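Local coordinates for protein - conserved hypothetical (Bacillus anthracis, PDB 4LES) that is of unknown function, a conserved hypothetical protein whose ordered part folds into a compact, mostly beta-stranded domain, at residues A[91-96]-A[153-158]; A[124-129]-A[169-174]; A[138-143]-A[190-195]; A[72-77]-A[85-90]. All coordinates share one frame; numbering follows the deposited sequence. Where two conformers were deposited one is given.

Contact 1: residues A[91-96]-A[153-158]; sequences VERDKV and SSYDVE
Helix 149-158 packs against the far end of strand 83-96 in the four-stranded antiparallel sheet, and this mostly buried seam joins helix to sheet through one charged pair and a small apolar patch. The charged pair is Arg93 with Glu158. Their side chains come from opposite directions, and Arg93 NH1 meets Glu158 OE2 at a short 2.5 Å in a salt bridge. The two flat groups do not lie in one plane, being turned 60° apart. What fixes the guanidinium is a bond on its own side: Arg93 NE donates to Lys95 O at 2.9 Å, almost perfectly straight at 179° and in the guanidinium plane. The bend of the chain at chi3 (-79°) turns the group back to that carbonyl.

Tyr155 places CE1 over one face of the guanidinium, toward its rim, 3.9 Å from Arg93 NH2. Seen from the ring, NH2 lies at the edge, and the two planes stand almost perpendicular. The phenol OH goes on to Glu116 on strand 110-121, while Arg93 NH2 also reaches a phosphate ion, probably from the crystallisation liquor.

Val96 supplies the apolar part. Its two methyls diverge: CG1 sits 3.9 Å from Tyr155 CD1, and CG2 touches the CB of Ser154, whose OG is bonded to Trp150 O one turn back in the helix. The other oxygen of the glutamate, hydrogen-bonded to Gly97 N, lies alongside the strand backbone, with Glu158 OE1 3.4 Å from Val96 CA.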
# COMPACT_ATOMS: atom_id res chain seq x y z
N VAL A 91 5.37 0.17 5.67
CA VAL A 91 6.83 0.30 5.82
C VAL A 91 7.31 1.70 5.48
O VAL A 91 6.95 2.25 4.45
CB VAL A 91 7.54 -0.67 4.88
CG1 VAL A 91 9.06 -0.56 5.03
CG2 VAL A 91 7.09 -2.09 5.19
N GLU A 92 8.13 2.26 6.35
CA GLU A 92 8.72 3.58 6.17
C GLU A 92 10.13 3.33 5.71
O GLU A 92 10.91 2.68 6.43
CB GLU A 92 8.71 4.33 7.51
CG GLU A 92 9.39 5.69 7.49
CD GLU A 92 9.39 6.37 8.85
OE1 GLU A 92 9.10 5.72 9.87
OE2 GLU A 92 9.70 7.58 8.89
N ARG A 93 10.48 3.81 4.53
CA ARG A 93 11.83 3.59 4.00
C ARG A 93 12.43 4.70 3.18
O ARG A 93 11.74 5.59 2.70
CB ARG A 93 11.88 2.26 3.23
CG ARG A 93 10.82 2.06 2.18
CD ARG A 93 10.64 0.58 1.86
NE ARG A 93 11.67 0.08 0.97
CZ ARG A 93 12.04 -1.19 0.85
NH1 ARG A 93 12.98 -1.51 -0.01
NH2 ARG A 93 11.51 -2.14 1.61
N ASP A 94 13.74 4.62 3.03
CA ASP A 94 14.57 5.61 2.30
C ASP A 94 14.62 5.42 0.78
O ASP A 94 15.09 6.30 0.08
CB ASP A 94 16.01 5.53 2.82
CG ASP A 94 16.64 4.13 2.64
OD1 ASP A 94 15.89 3.11 2.56
OD2 ASP A 94 17.88 4.03 2.60
N LYS A 95 14.18 4.28 0.27
CA LYS A 95 14.23 4.04 -1.17
C LYS A 95 13.43 2.80 -1.59
O LYS A 95 13.04 1.97 -0.75
CB LYS A 95 15.68 3.87 -1.63
CG LYS A 95 16.35 2.64 -1.04
CD LYS A 95 17.78 2.44 -1.53
CE LYS A 95 18.34 1.16 -0.92
NZ LYS A 95 19.72 0.85 -1.37
N VAL A 96 13.18 2.71 -2.90
CA VAL A 96 12.49 1.57 -3.51
C VAL A 96 13.22 1.23 -4.81
O VAL A 96 13.90 2.09 -5.38
CB VAL A 96 10.98 1.83 -3.81
CG1 VAL A 96 10.19 2.00 -2.51
CG2 VAL A 96 10.78 3.02 -4.74
N SER A 153 5.41 1.00 -8.68
CA SER A 153 5.84 0.09 -9.72
C SER A 153 7.26 -0.43 -9.43
O SER A 153 7.54 -1.61 -9.61
CB SER A 153 5.78 0.77 -11.09
OG SER A 153 6.24 -0.11 -12.09
N SER A 154 8.14 0.46 -8.97
CA SER A 154 9.52 0.09 -8.64
C SER A 154 9.53 -0.86 -7.47
O SER A 154 10.30 -1.83 -7.45
CB SER A 154 10.34 1.31 -8.27
OG SER A 154 10.18 2.30 -9.26
N TYR A 155 8.68 -0.58 -6.49
CA TYR A 155 8.57 -1.43 -5.30
C TYR A 155 8.03 -2.79 -5.68
O TYR A 155 8.44 -3.79 -5.12
CB TYR A 155 7.69 -0.80 -4.24
CG TYR A 155 7.61 -1.62 -2.98
CD1 TYR A 155 8.61 -1.54 -2.02
CD2 TYR A 155 6.57 -2.50 -2.76
CE1 TYR A 155 8.55 -2.29 -0.86
CE2 TYR A 155 6.50 -3.26 -1.61
CZ TYR A 155 7.50 -3.15 -0.66
OH TYR A 155 7.44 -3.89 0.48
N ASP A 156 7.12 -2.82 -6.65
CA ASP A 156 6.54 -4.09 -7.11
C ASP A 156 7.59 -4.96 -7.81
O ASP A 156 7.64 -6.17 -7.57
CB ASP A 156 5.33 -3.86 -8.00
CG ASP A 156 4.12 -3.31 -7.23
OD1 ASP A 156 4.07 -3.43 -5.98
OD2 ASP A 156 3.21 -2.76 -7.88
N VAL A 157 8.41 -4.36 -8.68
CA VAL A 157 9.51 -5.09 -9.33
C VAL A 157 10.52 -5.50 -8.25
O VAL A 157 11.02 -6.63 -8.24
CB VAL A 157 10.21 -4.27 -10.44
CG1 VAL A 157 11.41 -5.03 -11.00
CG2 VAL A 157 9.22 -3.96 -11.57
N GLU A 158 10.82 -4.59 -7.34
CA GLU A 158 11.70 -4.89 -6.23
C GLU A 158 11.28 -6.19 -5.54
O GLU A 158 12.13 -7.00 -5.16
CB GLU A 158 11.70 -3.74 -5.24
CG GLU A 158 12.54 -4.01 -4.00
CD GLU A 158 12.47 -2.90 -2.99
OE1 GLU A 158 12.00 -1.79 -3.33
OE2 GLU A 158 12.89 -3.14 -1.86

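Contact 2: residues A[124-129]-A[169-174]; sequences SEPMKL and LKPGEV
Leu169 O is gripped by two N-H donors, Met127 N across the strand pair at 3.0 Å and the side-chain amide of Asn121, with a third, softer approach from Pro126, whose CA lies 3.2 Å from the same oxygen in a CA-H...O contact. The Met127 donor comes in the carbonyl plane. The return bond, Leu169 N to Met127 O, is 2.8 Å, so the two residues (127 is a selenomethionine) form one hydrogen-bonded antiparallel pair.

This pair belongs to a small two-stranded antiparallel sheet of strands 127-128 and 168-169. Just beyond it the chain reverses in a type II turn from Lys170 to Glu173, with Gly172 taking the positive-phi corner. Glu173 braces that turn with its own carboxylate: OE1 accepts Lys170 N at 2.9 Å, the donor standing above the carboxylate plane.

Pro171 faces the other segment. Its CG is 3.5 Å from Ser124 O, and its CD lies 4.1 Å from Pro126 CG, two proline rings meeting at the solvent-exposed surface. At the other end of the contact the side chains of Leu129 and the buried Leu169 cross at about a right angle, and Leu129 CD1 approaches Leu169 CD1 more closely than usual van der Waals contact, which makes the exact methyl positions doubtful.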
# COMPACT_ATOMS: atom_id res chain seq x y z
N SER A 124 -18.73 -15.40 -6.58
CA SER A 124 -18.65 -16.56 -7.46
C SER A 124 -18.53 -16.17 -8.92
O SER A 124 -18.56 -17.02 -9.80
CB SER A 124 -19.89 -17.42 -7.26
OG SER A 124 -21.05 -16.64 -7.43
N GLU A 125 -18.40 -14.87 -9.17
CA GLU A 125 -18.21 -14.36 -10.53
C GLU A 125 -16.97 -13.51 -10.65
O GLU A 125 -16.50 -12.97 -9.66
CB GLU A 125 -19.39 -13.50 -10.94
CG GLU A 125 -20.55 -14.29 -11.48
CD GLU A 125 -21.70 -13.40 -11.86
OE1 GLU A 125 -21.90 -12.38 -11.15
OE2 GLU A 125 -22.39 -13.71 -12.85
N PRO A 126 -16.42 -13.41 -11.87
CA PRO A 126 -15.27 -12.53 -12.00
C PRO A 126 -15.75 -11.13 -11.69
O PRO A 126 -16.89 -10.79 -11.97
CB PRO A 126 -14.88 -12.67 -13.46
CG PRO A 126 -15.40 -14.01 -13.87
CD PRO A 126 -16.69 -14.15 -13.11
N MSE A 127 -14.90 -10.32 -11.09
CA MSE A 127 -15.24 -8.95 -10.75
C MSE A 127 -14.14 -8.10 -11.30
O MSE A 127 -13.00 -8.56 -11.41
CB MSE A 127 -15.38 -8.76 -9.24
CG MSE A 127 -16.43 -9.69 -8.60
SE MSE A 127 -18.25 -9.49 -9.36
CE MSE A 127 -18.11 -7.60 -9.90
N LYS A 128 -14.45 -6.86 -11.63
CA LYS A 128 -13.48 -5.95 -12.20
C LYS A 128 -12.54 -5.38 -11.16
O LYS A 128 -12.94 -5.03 -10.05
CB LYS A 128 -14.18 -4.79 -12.89
CG LYS A 128 -15.22 -5.24 -13.91
CD LYS A 128 -15.85 -4.07 -14.63
CE LYS A 128 -14.82 -3.24 -15.39
NZ LYS A 128 -15.47 -2.26 -16.31
N LEU A 129 -11.28 -5.26 -11.58
CA LEU A 129 -10.21 -4.71 -10.79
C LEU A 129 -10.58 -3.30 -10.33
O LEU A 129 -10.23 -2.88 -9.22
CB LEU A 129 -8.95 -4.65 -11.66
CG LEU A 129 -7.59 -4.69 -11.02
CD1 LEU A 129 -7.43 -6.06 -10.37
CD2 LEU A 129 -6.50 -4.44 -12.05
N LEU A 169 -10.61 -10.01 -11.62
CA LEU A 169 -10.14 -11.08 -10.77
C LEU A 169 -11.15 -12.17 -10.86
O LEU A 169 -12.35 -11.91 -10.84
CB LEU A 169 -10.05 -10.73 -9.31
CG LEU A 169 -9.10 -9.69 -8.80
CD1 LEU A 169 -9.59 -8.32 -9.26
CD2 LEU A 169 -9.04 -9.78 -7.27
N LYS A 170 -10.67 -13.39 -10.91
CA LYS A 170 -11.55 -14.52 -10.97
C LYS A 170 -12.02 -14.89 -9.59
O LYS A 170 -11.40 -14.49 -8.60
CB LYS A 170 -10.82 -15.68 -11.63
CG LYS A 170 -10.60 -15.42 -13.11
CD LYS A 170 -10.16 -16.67 -13.83
CE LYS A 170 -10.30 -16.50 -15.33
NZ LYS A 170 -9.82 -17.72 -16.01
N PRO A 171 -13.13 -15.64 -9.51
CA PRO A 171 -13.66 -16.06 -8.21
C PRO A 171 -12.58 -16.71 -7.35
O PRO A 171 -11.99 -17.69 -7.76
CB PRO A 171 -14.73 -17.09 -8.58
CG PRO A 171 -15.10 -16.80 -9.98
CD PRO A 171 -13.96 -16.10 -10.64
N GLY A 172 -12.30 -16.14 -6.18
CA GLY A 172 -11.28 -16.68 -5.27
C GLY A 172 -9.86 -16.21 -5.56
O GLY A 172 -8.94 -16.54 -4.81
N GLU A 173 -9.68 -15.43 -6.62
CA GLU A 173 -8.36 -14.95 -7.01
C GLU A 173 -7.92 -13.75 -6.14
O GLU A 173 -8.74 -12.93 -5.73
CB GLU A 173 -8.34 -14.57 -8.50
CG GLU A 173 -6.93 -14.31 -9.02
CD GLU A 173 -6.90 -13.77 -10.45
OE1 GLU A 173 -7.83 -14.04 -11.25
OE2 GLU A 173 -5.91 -13.06 -10.76
N VAL A 174 -6.62 -13.67 -5.86
CA VAL A 174 -6.06 -12.61 -5.03
C VAL A 174 -5.19 -11.70 -5.89
O VAL A 174 -4.43 -12.16 -6.73
CB VAL A 174 -5.22 -13.18 -3.89
CG1 VAL A 174 -4.74 -12.06 -2.99
CG2 VAL A 174 -6.01 -14.19 -3.07

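Contact 3: residues A[138-143]-A[190-195]; sequences VDENDN and TGKWYV
Asp139 lies against Trp193 where strand 135-139, paired antiparallel with 193-197 in the three-stranded sheet, gives way to a type I turn from Asp139 to Asp142. Its CB, a methylene, stands over the tryptophan's six-membered ring, 3.6 Å from its centroid and 10° off the normal, a CH-pi contact. CG then sits between the backbone N and the carbonyl carbon (chi1 64°), which turns the carboxylate back over its own loop. There OD1 accepts Asn143 N at 2.9 Å, from above the carboxylate plane, and takes a weak bond from Asn141 N. OD2 uses its syn lone pair for the side-chain amide of Asn143 and also bonds Tyr145 OH. The turn is thus wrapped round one carboxylate.

Beside it, Val138 and Tyr194 form the hydrogen-bonded pair that registers the strands: Val138 N to Tyr194 O is 2.9 Å, Tyr194 N to Val138 O 2.8 Å. The tyrosine ring turns its edge to Val138 O and the CA of Glu140.

Further out, Glu140 extends its chain across Lys192 at about a right angle. Its carboxylate takes the lysine's backbone N-H rather than its ammonium: Lys192 N donates to Glu140 OE1 at 2.9 Å.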
# COMPACT_ATOMS: atom_id res chain seq x y z
N VAL A 138 -3.85 7.65 5.76
CA VAL A 138 -4.52 8.86 6.27
C VAL A 138 -3.85 9.35 7.53
O VAL A 138 -3.44 8.54 8.39
CB VAL A 138 -5.99 8.58 6.58
CG1 VAL A 138 -6.72 9.86 6.99
CG2 VAL A 138 -6.66 7.98 5.36
N ASP A 139 -3.70 10.67 7.65
CA ASP A 139 -3.05 11.27 8.82
C ASP A 139 -4.08 11.66 9.87
O ASP A 139 -5.26 11.41 9.69
CB ASP A 139 -2.15 12.45 8.42
CG ASP A 139 -2.89 13.63 7.82
OD1 ASP A 139 -4.10 13.83 8.08
OD2 ASP A 139 -2.23 14.39 7.10
N GLU A 140 -3.64 12.26 10.98
CA GLU A 140 -4.57 12.65 12.05
C GLU A 140 -5.47 13.85 11.64
O GLU A 140 -6.48 14.10 12.27
CB GLU A 140 -3.81 12.92 13.36
CG GLU A 140 -2.81 14.06 13.29
CD GLU A 140 -1.76 14.05 14.40
OE1 GLU A 140 -1.65 13.06 15.15
OE2 GLU A 140 -1.01 15.05 14.51
N ASN A 141 -5.11 14.56 10.57
CA ASN A 141 -5.93 15.67 10.07
C ASN A 141 -6.88 15.23 8.96
O ASN A 141 -7.47 16.06 8.28
CB ASN A 141 -5.04 16.77 9.55
CG ASN A 141 -4.13 17.30 10.61
OD1 ASN A 141 -2.91 17.38 10.43
ND2 ASN A 141 -4.70 17.61 11.76
N ASP A 142 -7.01 13.91 8.78
CA ASP A 142 -7.90 13.31 7.79
C ASP A 142 -7.52 13.56 6.33
O ASP A 142 -8.36 13.47 5.44
CB ASP A 142 -9.37 13.63 8.08
CG ASP A 142 -9.90 12.84 9.27
OD1 ASP A 142 -9.91 11.59 9.20
OD2 ASP A 142 -10.32 13.46 10.27
N ASN A 143 -6.26 13.87 6.08
CA ASN A 143 -5.81 13.97 4.71
C ASN A 143 -5.54 12.54 4.28
O ASN A 143 -4.85 11.80 4.99
CB ASN A 143 -4.55 14.78 4.59
CG ASN A 143 -4.76 16.22 4.97
OD1 ASN A 143 -5.58 16.93 4.37
ND2 ASN A 143 -4.00 16.67 5.95
N THR A 190 6.20 12.10 13.77
CA THR A 190 5.62 12.70 14.97
C THR A 190 4.11 12.62 15.09
O THR A 190 3.57 12.90 16.15
CB THR A 190 6.00 14.17 15.11
OG1 THR A 190 5.55 14.89 13.95
CG2 THR A 190 7.49 14.30 15.24
N GLY A 191 3.41 12.25 14.02
CA GLY A 191 1.95 12.19 14.10
C GLY A 191 1.36 10.81 14.17
O GLY A 191 2.07 9.79 14.08
N LYS A 192 0.03 10.78 14.34
CA LYS A 192 -0.75 9.54 14.30
C LYS A 192 -1.15 9.28 12.84
O LYS A 192 -1.52 10.21 12.09
CB LYS A 192 -1.97 9.64 15.18
CG LYS A 192 -1.59 9.84 16.64
CD LYS A 192 -2.80 9.92 17.55
CE LYS A 192 -2.32 10.10 18.98
NZ LYS A 192 -3.46 10.34 19.91
N TRP A 193 -1.06 8.02 12.43
CA TRP A 193 -1.36 7.62 11.07
C TRP A 193 -2.26 6.39 11.06
O TRP A 193 -2.30 5.61 12.01
CB TRP A 193 -0.07 7.42 10.27
CG TRP A 193 0.64 8.72 10.06
CD1 TRP A 193 1.39 9.41 10.98
CD2 TRP A 193 0.63 9.52 8.87
NE1 TRP A 193 1.85 10.58 10.43
CE2 TRP A 193 1.40 10.68 9.14
CE3 TRP A 193 0.06 9.37 7.60
CZ2 TRP A 193 1.61 11.69 8.19
CZ3 TRP A 193 0.26 10.38 6.65
CH2 TRP A 193 1.04 11.52 6.95
N TYR A 194 -3.00 6.27 9.97
CA TYR A 194 -3.98 5.23 9.83
C TYR A 194 -4.04 4.70 8.42
O TYR A 194 -3.56 5.34 7.47
CB TYR A 194 -5.38 5.81 10.14
CG TYR A 194 -5.48 6.57 11.43
CD1 TYR A 194 -5.05 7.88 11.52
CD2 TYR A 194 -6.00 5.97 12.58
CE1 TYR A 194 -5.13 8.59 12.73
CE2 TYR A 194 -6.10 6.67 13.79
CZ TYR A 194 -5.65 7.97 13.85
OH TYR A 194 -5.72 8.67 15.02
N VAL A 195 -4.60 3.51 8.29
CA VAL A 195 -4.92 2.96 6.97
C VAL A 195 -6.44 2.84 6.93
O VAL A 195 -7.05 2.24 7.83
CB VAL A 195 -4.25 1.62 6.69
CG1 VAL A 195 -4.77 1.06 5.38
CG2 VAL A 195 -2.72 1.79 6.61

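Contact 4: residues A[72-77]-A[85-90]; sequences YAVNKD and VTVKRV. With PO4 (phosphate ion), chain E; EOH (ethanol), chain D.
Strands 69-79 and 83-96 form an antiparallel hairpin at one side of the four-stranded sheet, and a G1 beta bulge interrupts their pairing here: Asn75 and Lys76 both face Val87. Backbone hydrogen bonds carry the pairing on both sides of it. Tyr72 and Val90 exchange two, each 2.8 Å, and Lys76 and Val87 likewise donate to each other. At the bulge Lys88 O takes two donors, Val74 N and Asn75 N, both at 2.9 Å and from the same face of its carbonyl plane. Asn75, in the left-handed region (phi 51°, psi 49°), is the extra residue that the bulge accommodates.

Apolar contacts gather on the face of Val87 and Val90. Val74, at the bulge, crosses Val87 with its CB 3.9 Å from Val87 CG1. Tyr72 CB lies 4.2 Å from Val90 CB. Strand 193-197 packs under this face, touching Val87 through Val197 and Val90 through Val195. Apart from these, the Tyr72 ring turns its edge to a polar atom, the carbonyl oxygen of Val90.

Charged groups lie mostly beyond the pairing. Lys76 makes a salt bridge with Glu203, and Lys88 one with Glu118. Arg89 runs extended from CG to NE, where Glu116 pairs with NE and Glu71 with NH1. The remaining nitrogen goes to a phosphate ion, probably from the crystallisation liquor, whose phosphorus lies at the guanidinium edge: Arg89 NH2 donates to its O3 at 3.1 Å and, weakly, to its O1.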
# COMPACT_ATOMS: atom_id res chain seq x y z
N TYR A 72 5.61 -1.44 10.39
CA TYR A 72 4.38 -1.44 11.20
C TYR A 72 3.47 -2.59 10.71
O TYR A 72 2.88 -2.50 9.61
CB TYR A 72 3.66 -0.12 11.07
CG TYR A 72 4.48 1.05 11.48
CD1 TYR A 72 5.34 1.66 10.57
CD2 TYR A 72 4.41 1.55 12.75
CE1 TYR A 72 6.11 2.73 10.93
CE2 TYR A 72 5.20 2.64 13.13
CZ TYR A 72 6.05 3.22 12.22
OH TYR A 72 6.84 4.31 12.57
N ALA A 73 3.43 -3.68 11.46
CA ALA A 73 2.62 -4.84 11.09
C ALA A 73 1.15 -4.55 11.30
O ALA A 73 0.78 -3.89 12.26
CB ALA A 73 3.01 -6.07 11.91
N VAL A 74 0.31 -4.96 10.36
CA VAL A 74 -1.15 -4.78 10.50
C VAL A 74 -1.68 -6.19 10.48
O VAL A 74 -2.28 -6.62 11.45
CB VAL A 74 -1.78 -3.93 9.37
CG1 VAL A 74 -3.30 -3.86 9.49
CG2 VAL A 74 -1.21 -2.53 9.41
N ASN A 75 -1.45 -6.92 9.39
CA ASN A 75 -1.89 -8.32 9.31
C ASN A 75 -3.35 -8.55 9.66
O ASN A 75 -3.68 -9.44 10.43
CB ASN A 75 -0.97 -9.21 10.16
CG ASN A 75 0.46 -9.19 9.65
OD1 ASN A 75 1.41 -9.01 10.41
ND2 ASN A 75 0.61 -9.31 8.35
N LYS A 76 -4.22 -7.73 9.06
CA LYS A 76 -5.66 -7.84 9.24
C LYS A 76 -6.40 -7.91 7.92
O LYS A 76 -5.97 -7.29 6.95
CB LYS A 76 -6.21 -6.65 10.03
CG LYS A 76 -5.61 -6.57 11.41
CD LYS A 76 -6.24 -5.52 12.30
CE LYS A 76 -5.39 -5.41 13.57
NZ LYS A 76 -6.00 -4.45 14.52
N ASP A 77 -7.49 -8.66 7.91
CA ASP A 77 -8.32 -8.85 6.73
C ASP A 77 -9.64 -8.07 6.99
O ASP A 77 -10.18 -8.12 8.09
CB ASP A 77 -8.52 -10.36 6.51
CG ASP A 77 -9.13 -10.71 5.16
OD1 ASP A 77 -9.51 -9.79 4.39
OD2 ASP A 77 -9.22 -11.93 4.87
N VAL A 85 -10.11 -7.62 1.79
CA VAL A 85 -8.88 -6.89 1.61
C VAL A 85 -7.95 -7.11 2.79
O VAL A 85 -8.32 -6.84 3.93
CB VAL A 85 -9.17 -5.38 1.48
CG1 VAL A 85 -7.87 -4.60 1.38
CG2 VAL A 85 -10.06 -5.11 0.27
N THR A 86 -6.76 -7.63 2.53
CA THR A 86 -5.79 -7.87 3.59
C THR A 86 -4.76 -6.78 3.56
O THR A 86 -4.23 -6.44 2.49
CB THR A 86 -5.09 -9.21 3.38
OG1 THR A 86 -6.05 -10.25 3.48
CG2 THR A 86 -4.02 -9.44 4.46
N VAL A 87 -4.50 -6.17 4.72
CA VAL A 87 -3.45 -5.19 4.87
C VAL A 87 -2.35 -5.89 5.67
O VAL A 87 -2.56 -6.34 6.79
CB VAL A 87 -3.92 -3.91 5.57
CG1 VAL A 87 -2.77 -2.93 5.70
CG2 VAL A 87 -5.03 -3.28 4.74
N LYS A 88 -1.17 -6.01 5.07
CA LYS A 88 -0.12 -6.76 5.73
C LYS A 88 0.72 -5.89 6.59
O LYS A 88 0.80 -6.08 7.77
CB LYS A 88 0.71 -7.47 4.69
CG LYS A 88 -0.11 -8.45 3.87
CD LYS A 88 0.76 -9.07 2.79
CE LYS A 88 -0.03 -10.14 2.06
NZ LYS A 88 0.74 -10.74 0.93
N ARG A 89 1.34 -4.89 6.01
CA ARG A 89 2.16 -4.02 6.79
C ARG A 89 2.32 -2.70 6.12
O ARG A 89 1.97 -2.54 4.94
CB ARG A 89 3.51 -4.66 7.04
CG ARG A 89 4.20 -5.12 5.79
CD ARG A 89 5.59 -5.75 6.11
NE ARG A 89 6.25 -5.88 4.82
CZ ARG A 89 7.56 -5.95 4.59
NH1 ARG A 89 8.45 -5.95 5.58
NH2 ARG A 89 7.98 -6.03 3.33
N VAL A 90 2.81 -1.75 6.89
CA VAL A 90 3.12 -0.42 6.40
C VAL A 90 4.61 -0.28 6.66
O VAL A 90 5.07 -0.61 7.76
CB VAL A 90 2.35 0.67 7.14
CG1 VAL A 90 2.83 2.04 6.72
CG2 VAL A 90 0.85 0.52 6.91
P PO4 E . 11.55 -5.56 3.48
O1 PO4 E . 10.54 -4.48 3.18
O2 PO4 E . 11.88 -5.60 4.95
O3 PO4 E . 10.95 -6.87 3.08
O4 PO4 E . 12.81 -5.30 2.70
C1 EOH D . -10.30 -14.95 3.22
C2 EOH D . -11.40 -15.64 2.44
O EOH D . -10.18 -13.58 2.81

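Contact 1 is the most buried, contacts 3 and 4 are partly buried, and contact 2 is a surface contact about 20 Å from the chain's centre. Contacts 1 and 4 share strand 83-96, and Arg93 and Arg89 from them meet the same phosphate. Contact 4 also touches contact 3, through Val90 CG2 and Val195 CG2, 3.8 Å apart, where the four-stranded and three-stranded sheets pack together. Contacts 2 and 3, on opposite sides of the centre, both pair short antiparallel strands beside a turn. Chemistry follows place: side chains carry contact 1, with a salt bridge and apolar packing, whereas backbone hydrogen bonds underlie the other three.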